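Local coordinates for polysaccharide biosynthesis protein CapD (Bacillus thuringiensis HD-771, PDB 6BWC) that probably acts on UDP-N-acetylglucosamine as an NADP-dependent enzyme of the short-chain dehydrogenase/reductase superfamily, in the pathway to CMP-pseudaminic acid for flagellin glycosylation, at residues G177-I180 / P181-N185. The protein carries 2 engineered substitutions. Residues are numbered along the deposited sequence; the frame is centred on the assembly and turned at random.
With UD1 (uridine-diphosphate-N-acetylglucosamine), chain O.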
# COMPACT_ATOMS: atom_id res chain seq x y z
N GLY C 177 -4.40 -10.31 -32.08
CA GLY C 177 -3.02 -9.86 -32.18
C GLY C 177 -2.07 -10.93 -32.61
O GLY C 177 -0.89 -10.86 -32.34
N SER C 178 -2.58 -11.94 -33.32
CA SER C 178 -1.76 -13.07 -33.73
C SER C 178 -1.44 -12.98 -35.22
O SER C 178 -1.99 -12.14 -35.97
CB SER C 178 -2.43 -14.41 -33.38
OG SER C 178 -3.32 -14.88 -34.39
N VAL C 179 -0.53 -13.86 -35.63
CA VAL C 179 0.08 -13.76 -36.95
C VAL C 179 -0.93 -13.80 -38.09
O VAL C 179 -0.76 -13.05 -39.04
CB VAL C 179 1.25 -14.79 -37.14
CG1 VAL C 179 0.75 -16.23 -37.20
CG2 VAL C 179 2.08 -14.43 -38.36
N ILE C 180 -1.99 -14.62 -37.98
CA ILE C 180 -2.91 -14.85 -39.10
C ILE C 180 -3.73 -13.61 -39.50
O ILE C 180 -3.76 -13.26 -40.69
CB ILE C 180 -3.79 -16.12 -38.88
CG1 ILE C 180 -2.94 -17.38 -39.12
CG2 ILE C 180 -5.02 -16.10 -39.80
CD1 ILE C 180 -3.62 -18.72 -38.88
N PRO C 181 -4.38 -12.94 -38.54
CA PRO C 181 -5.00 -11.65 -38.85
C PRO C 181 -4.00 -10.56 -39.20
O PRO C 181 -4.38 -9.64 -39.92
CB PRO C 181 -5.71 -11.26 -37.56
CG PRO C 181 -5.91 -12.52 -36.82
CD PRO C 181 -4.81 -13.45 -37.23
N LEU C 182 -2.78 -10.64 -38.68
CA LEU C 182 -1.72 -9.68 -39.03
C LEU C 182 -1.32 -9.81 -40.52
O LEU C 182 -1.43 -8.85 -41.28
CB LEU C 182 -0.51 -9.89 -38.13
CG LEU C 182 0.70 -9.01 -38.36
CD1 LEU C 182 0.34 -7.56 -38.20
CD2 LEU C 182 1.80 -9.40 -37.40
N PHE C 183 -0.88 -11.02 -40.90
CA PHE C 183 -0.52 -11.35 -42.30
C PHE C 183 -1.66 -11.05 -43.29
O PHE C 183 -1.41 -10.39 -44.29
CB PHE C 183 -0.06 -12.83 -42.43
CG PHE C 183 1.39 -13.11 -42.00
CD1 PHE C 183 2.21 -12.12 -41.47
CD2 PHE C 183 1.90 -14.40 -42.11
CE1 PHE C 183 3.50 -12.40 -41.07
CE2 PHE C 183 3.21 -14.68 -41.70
CZ PHE C 183 4.00 -13.68 -41.18
N GLU C 184 -2.90 -11.50 -43.01
CA GLU C 184 -4.06 -11.09 -43.82
C GLU C 184 -4.08 -9.59 -44.06
O GLU C 184 -4.26 -9.15 -45.19
CB GLU C 184 -5.38 -11.46 -43.14
CG GLU C 184 -6.63 -11.00 -43.90
CD GLU C 184 -7.92 -11.67 -43.43
OE1 GLU C 184 -8.10 -11.84 -42.19
OE2 GLU C 184 -8.76 -12.01 -44.31
N ASN C 185 -3.89 -8.82 -42.99
CA ASN C 185 -4.06 -7.37 -42.97
C ASN C 185 -2.89 -6.63 -43.56
O ASN C 185 -3.05 -5.62 -44.25
CB ASN C 185 -4.28 -6.86 -41.54
CG ASN C 185 -5.37 -5.83 -41.45
OD1 ASN C 185 -6.50 -6.06 -41.90
ND2 ASN C 185 -5.06 -4.69 -40.86
C1' UD1 O . 1.21 -17.09 -29.02
C2' UD1 O . 0.66 -16.41 -27.77
C3' UD1 O . 1.48 -16.76 -26.53
C4' UD1 O . 1.70 -18.27 -26.40
C5' UD1 O . 2.03 -18.94 -27.75
C6' UD1 O . 1.89 -20.46 -27.62
C7' UD1 O . -0.33 -14.31 -28.58
C8' UD1 O . -0.06 -12.85 -28.90
N2' UD1 O . 0.64 -14.97 -27.95
O1' UD1 O . 2.57 -16.72 -29.20
O3' UD1 O . 0.80 -16.24 -25.37
O4' UD1 O . 2.75 -18.54 -25.49
O5' UD1 O . 1.18 -18.48 -28.82
O6' UD1 O . 2.90 -21.15 -28.37
O7' UD1 O . -1.38 -14.83 -28.96
N1 UD1 O . 5.61 -13.81 -36.61
C2 UD1 O . 6.02 -13.24 -37.85
N3 UD1 O . 5.81 -11.94 -38.09
C4 UD1 O . 5.22 -11.14 -37.18
C5 UD1 O . 4.80 -11.65 -35.97
C6 UD1 O . 4.99 -13.00 -35.71
O2 UD1 O . 6.59 -13.92 -38.72
O4 UD1 O . 5.02 -9.94 -37.40
C1B UD1 O . 5.85 -15.24 -36.30
C2B UD1 O . 6.45 -15.52 -34.92
O2' UD1 O . 7.87 -15.48 -34.93
C3B UD1 O . 5.89 -16.88 -34.55
C4B UD1 O . 4.56 -16.88 -35.26
O4B UD1 O . 4.61 -15.89 -36.29
O3B UD1 O . 6.65 -18.00 -35.03
C5B UD1 O . 3.38 -16.60 -34.35
O5B UD1 O . 3.41 -15.30 -33.74
PA UD1 O . 2.13 -14.94 -32.84
O1A UD1 O . 2.05 -13.48 -32.48
O2A UD1 O . 0.86 -15.57 -33.42
O3A UD1 O . 2.21 -15.89 -31.54
PB UD1 O . 3.39 -16.50 -30.61
O1B UD1 O . 4.40 -15.43 -30.29
O2B UD1 O . 3.93 -17.85 -31.08
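Val179 and Phe183 meet one turn apart at the start of helix 179-190, where a methyl group sits squarely over an aromatic face. Val179 CG2 lies 3.5 Å from the centroid of the Phe183 ring and 10° off its normal, a CH-pi contact. It reaches the ring because CG2 stands anti to the backbone N, while CG1, set between the backbone N and the carbonyl carbon (chi1 69°), is turned to the nucleotide, 3.8 Å from UD1 O2A. UD1 O2, a uracil carbonyl oxygen, lies obliquely to the same ring, 3.6 Å from Phe183 CZ. On the neighbouring side of the helix Leu182 CD2 comes to 3.3 Å from the other uracil carbonyl oxygen, UD1 O4. The backbone turn beneath is regular: Phe183 N donates to Val179 O at 2.8 Å and almost straight, between bonds from Leu182 N to Ser178 O and from Glu184 N to Ile180 O. Ile180 packs on Leu239 and Met243 of helix 236-251, and the Glu184 carboxylate bonds to Tyr251. Ser178 is the N-cap residue, and directly after it Val179 N gives a hydrogen bond of 3.1 Å to UD1 O2A. The start of the helix, with a dipole that probably helps stabilise the charge, thus receives a diphosphate oxygen in the nucleotide-sugar pocket of this Rossmann-fold short-chain dehydrogenase family member.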